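Local coordinates for protein fiber (Bovine adenovirus 4, PDB 4UE0) that forms the trimeric head domain at the outer end of the adenovirus fibre, a capsid protein through which the virus attaches to its host cell, at the interface of chains A and B. Sequence-based numbering; all coordinates share one arbitrary frame. Chains: chain A/B, Fiber.

Contact 1: the interface of chains A and B. Residues chain A 70-71, 117-118; chain B 41-42, 113.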
loop_
_atom_site.group_PDB
_atom_site.type_symbol
_atom_site.label_atom_id
_atom_site.label_comp_id
_atom_site.label_asym_id
_atom_site.label_seq_id
_atom_site.Cartn_x
_atom_site.Cartn_y
_atom_site.Cartn_z
ATOM N N PHE A 70 3.588 -14.529 -2.893
ATOM C CA PHE A 70 3.301 -13.175 -2.462
ATOM C C PHE A 70 1.789 -13.019 -2.290
ATOM O O PHE A 70 1.014 -13.549 -3.087
ATOM C CB PHE A 70 3.798 -12.169 -3.480
ATOM C CG PHE A 70 5.288 -12.109 -3.621
ATOM C CD1 PHE A 70 5.962 -12.891 -4.549
ATOM C CD2 PHE A 70 6.027 -11.206 -2.872
ATOM C CE1 PHE A 70 7.337 -12.817 -4.663
ATOM C CE2 PHE A 70 7.402 -11.121 -3.015
ATOM C CZ PHE A 70 8.051 -11.926 -3.900
ATOM N N TYR A 71 1.391 -12.262 -1.258
ATOM C CA TYR A 71 -0.021 -11.977 -1.019
ATOM C C TYR A 71 -0.187 -10.477 -0.794
ATOM O O TYR A 71 0.421 -9.892 0.088
ATOM C CB TYR A 71 -0.584 -12.782 0.196
ATOM C CG TYR A 71 -2.003 -12.394 0.481
ATOM C CD1 TYR A 71 -3.043 -12.723 -0.405
ATOM C CD2 TYR A 71 -2.296 -11.567 1.531
ATOM C CE1 TYR A 71 -4.313 -12.243 -0.236
ATOM C CE2 TYR A 71 -3.583 -11.085 1.732
ATOM C CZ TYR A 71 -4.592 -11.379 0.818
ATOM O OH TYR A 71 -5.854 -10.865 0.955
ATOM N N SER A 117 5.342 -7.669 -0.188
ATOM C CA SER A 117 6.698 -7.708 0.354
ATOM C C SER A 117 6.879 -8.978 1.170
ATOM O O SER A 117 6.057 -9.261 2.055
ATOM C CB SER A 117 6.919 -6.505 1.333
ATOM O OG SER A 117 8.162 -6.617 2.019
ATOM N N ILE A 118 7.963 -9.699 0.871
ATOM C CA ILE A 118 8.395 -10.855 1.645
ATOM C C ILE A 118 9.783 -10.562 2.195
ATOM O O ILE A 118 10.657 -10.111 1.464
ATOM C CB ILE A 118 8.419 -12.119 0.776
ATOM C CG1 ILE A 118 7.014 -12.607 0.496
ATOM C CG2 ILE A 118 9.190 -13.239 1.476
ATOM C CD1 ILE A 118 6.909 -13.741 -0.498
ATOM N N SER B 41 6.455 -6.701 6.296
ATOM C CA SER B 41 6.286 -7.705 5.246
ATOM C C SER B 41 5.067 -8.596 5.548
ATOM O O SER B 41 4.563 -8.604 6.679
ATOM C CB SER B 41 7.543 -8.539 5.049
ATOM O OG SER B 41 8.587 -7.766 4.501
ATOM N N GLN B 42 4.609 -9.337 4.562
ATOM C CA GLN B 42 3.544 -10.307 4.839
ATOM C C GLN B 42 4.019 -11.271 5.923
ATOM O O GLN B 42 5.215 -11.549 6.067
ATOM C CB GLN B 42 3.161 -11.076 3.575
ATOM C CG GLN B 42 4.260 -11.922 2.944
ATOM C CD GLN B 42 3.805 -12.492 1.630
ATOM O OE1 GLN B 42 3.392 -11.762 0.729
ATOM N NE2 GLN B 42 3.858 -13.795 1.514
ATOM N N ALA B 113 1.378 -7.549 3.423
ATOM C CA ALA B 113 2.291 -6.486 3.830
ATOM C C ALA B 113 1.554 -5.163 3.938
ATOM O O ALA B 113 0.609 -4.899 3.191
ATOM C CB ALA B 113 3.391 -6.362 2.783
HETATM O O HOH W 1 2.933 -9.005 0.793
#
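The backbone N-H of B:Gln42 meets the backbone carbonyl of A:Ser117 nearly along the C=O axis, N to O 2.9 Å with 166° at the hydrogen, pinning a loop of chain B to the strand 114-120 of chain A. From that bond the side chain of B:Gln42 reaches on towards a second strand. With chi1 at 62° its CG is tucked in between its own amide nitrogen and carbonyl, and the chain then runs extended, bringing the amide to the start of strand 70-77. There its oxygen OE1 accepts the backbone N-H of A:Tyr71 at 2.9 Å, with the donor tilted 25° from the carbonyl plane. OE1 of B:Gln42 also pairs with a water, 2.8 Å away, and that water pairs in turn with the carbonyl O of A:Tyr71 and the backbone N of A:Ser117. Two partners thus limit rotation of the amide, and a glutamine suits the place because it combines reach with a strong acceptor. The branched, apolar A:Ile118 covers that amide, its CG1 packing on CD of B:Gln42 at 3.4 Å, while within chain A its CD1 rests over the rim of one face of the A:Phe70 ring. On the other side of the backbone bond, two hydroxyls pair, A:Ser117 OG and B:Ser41 OG being 2.8 Å apart. Serine fits here because it is short and its hydroxyl can donate or accept; which serine donates is not decided. Alanine's short side chain touches A:Ser117 CB (B:Ala113 CB, 3.8 Å) while keeping the chains close. In the fold, loop residues of chain B fit against strands 70-77 and 114-120 of chain A.

Contact 2: the interface of chains A and B. Residues chain A 71, 73, 87; chain B 75-77, 83, 110.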
loop_
_atom_site.group_PDB
_atom_site.type_symbol
_atom_site.label_atom_id
_atom_site.label_comp_id
_atom_site.label_asym_id
_atom_site.label_seq_id
_atom_site.Cartn_x
_atom_site.Cartn_y
_atom_site.Cartn_z
ATOM N N TYR A 71 1.391 -12.262 -1.258
ATOM C CA TYR A 71 -0.021 -11.977 -1.019
ATOM C C TYR A 71 -0.187 -10.477 -0.794
ATOM O O TYR A 71 0.421 -9.892 0.088
ATOM C CB TYR A 71 -0.584 -12.782 0.196
ATOM C CG TYR A 71 -2.003 -12.394 0.481
ATOM C CD1 TYR A 71 -3.043 -12.723 -0.405
ATOM C CD2 TYR A 71 -2.296 -11.567 1.531
ATOM C CE1 TYR A 71 -4.313 -12.243 -0.236
ATOM C CE2 TYR A 71 -3.583 -11.085 1.732
ATOM C CZ TYR A 71 -4.592 -11.379 0.818
ATOM O OH TYR A 71 -5.854 -10.865 0.955
ATOM N N SER A 73 -3.423 -7.059 -1.624
ATOM C CA SER A 73 -4.814 -6.791 -1.929
ATOM C C SER A 73 -4.934 -5.585 -2.831
ATOM O O SER A 73 -4.019 -4.753 -2.925
ATOM C CB SER A 73 -5.675 -6.595 -0.687
ATOM O OG SER A 73 -5.361 -5.366 -0.071
ATOM N N GLY A 87 -8.152 -10.237 -2.867
ATOM C CA GLY A 87 -6.862 -10.785 -2.536
ATOM C C GLY A 87 -6.087 -11.112 -3.806
ATOM O O GLY A 87 -6.684 -11.554 -4.792
ATOM N N THR B 75 -4.920 -7.208 5.006
ATOM C CA THR B 75 -5.992 -8.147 4.726
ATOM C C THR B 75 -5.526 -9.568 4.950
ATOM O O THR B 75 -4.339 -9.886 4.938
ATOM C CB THR B 75 -6.509 -8.021 3.264
ATOM O OG1 THR B 75 -5.498 -8.442 2.348
ATOM C CG2 THR B 75 -7.026 -6.616 2.924
ATOM N N GLN B 76 -6.529 -10.445 5.074
ATOM C CA GLN B 76 -6.377 -11.898 4.904
ATOM C C GLN B 76 -7.442 -12.386 3.928
ATOM O O GLN B 76 -8.570 -11.916 3.941
ATOM C CB GLN B 76 -6.560 -12.655 6.190
ATOM C CG GLN B 76 -5.440 -12.461 7.193
ATOM C CD GLN B 76 -5.653 -13.259 8.468
ATOM O OE1 GLN B 76 -6.663 -13.069 9.146
ATOM N NE2 GLN B 76 -4.746 -14.181 8.782
ATOM N N GLN B 77 -7.030 -13.316 3.074
ATOM C CA GLN B 77 -7.937 -14.027 2.193
ATOM C C GLN B 77 -8.416 -15.287 2.917
ATOM O O GLN B 77 -7.627 -16.169 3.201
ATOM C CB GLN B 77 -7.253 -14.348 0.868
ATOM C CG GLN B 77 -8.156 -15.110 -0.069
ATOM C CD GLN B 77 -7.561 -15.238 -1.423
ATOM O OE1 GLN B 77 -7.125 -14.265 -2.015
ATOM N NE2 GLN B 77 -7.566 -16.436 -1.959
ATOM N N ILE B 83 -12.407 -11.575 1.519
ATOM C CA ILE B 83 -11.297 -10.830 2.070
ATOM C C ILE B 83 -11.742 -10.087 3.319
ATOM O O ILE B 83 -12.746 -9.362 3.286
ATOM C CB ILE B 83 -10.738 -9.811 1.046
ATOM C CG1 ILE B 83 -10.401 -10.489 -0.292
ATOM C CG2 ILE B 83 -9.506 -9.148 1.633
ATOM C CD1 ILE B 83 -9.455 -11.669 -0.216
ATOM N N MET B 110 -2.015 -16.132 5.479
ATOM C CA MET B 110 -1.116 -14.998 5.269
ATOM C C MET B 110 -1.848 -13.674 5.448
ATOM O O MET B 110 -2.978 -13.496 4.983
ATOM C CB MET B 110 -0.526 -15.049 3.865
ATOM C CG MET B 110 0.753 -14.214 3.711
ATOM S SD MET B 110 2.165 -14.836 4.628
ATOM C CE MET B 110 2.539 -16.321 3.695
#
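A:Tyr71 reaches across to B:Thr75 and joins it by a hydrogen bond between hydroxyls, OH to OG1 2.8 Å, whose direction is not settled. The tyrosine's CG is anti to the backbone N (chi1 176°), which slants the ring forward along its strand, towards A:Ser73, and over to chain B, and the two side chains cross at about a right angle. Threonine suits its place because its two branches do different work: OG1 pairs with the phenol hydroxyl, while the methyl CG2 lies 3.9 Å from A:Ser73 CB. Small A:Ser73 lets the threonine come near the strand.

The remaining contacts are by packing. The ring carbon CE1 of A:Tyr71 meets B:Gln77 CB at 3.8 Å, and the glutamine crosses it obliquely, with its amide plane turned 81° from the ring. The extended side chain of B:Gln77 carries OE1 to van der Waals contact with A:Gly87, 3.5 Å from its CA, an approach that glycine's lack of a side chain permits. Near the base of the tyrosine, the pliant thioether chain of B:Met110, bent at chi2 and chi3, places its CG 4.0 Å from A:Tyr71 CB. B:Ile83 sends its terminal CD1 to 3.6 Å from A:Gly87 CA, again with nothing to hold the methyl off.

This patch sets strand 70-77 of one head monomer against the same strand of its neighbour. A long aromatic side chain gives both packing surface and a polar end, and so contributes to holding the trimeric fibre head together.

The C-alpha centres of contact 1 and contact 2 lie about 10 Å apart, and the two meet at A:Tyr71, whose backbone serves contact 1 and whose side chain serves contact 2. Strand 70-77 of chain A therefore runs through both, while chain B supplies loop residues to the first and chiefly strands 70-77 and 83-93 to the second. The interface is not an exact two-fold: across it chain A uses the early residues of strand 70-77 and chain B the later ones. In the three-chain assembly each chain can present both surfaces, so that they repeat and close a ring, as expected for a trimeric fibre head.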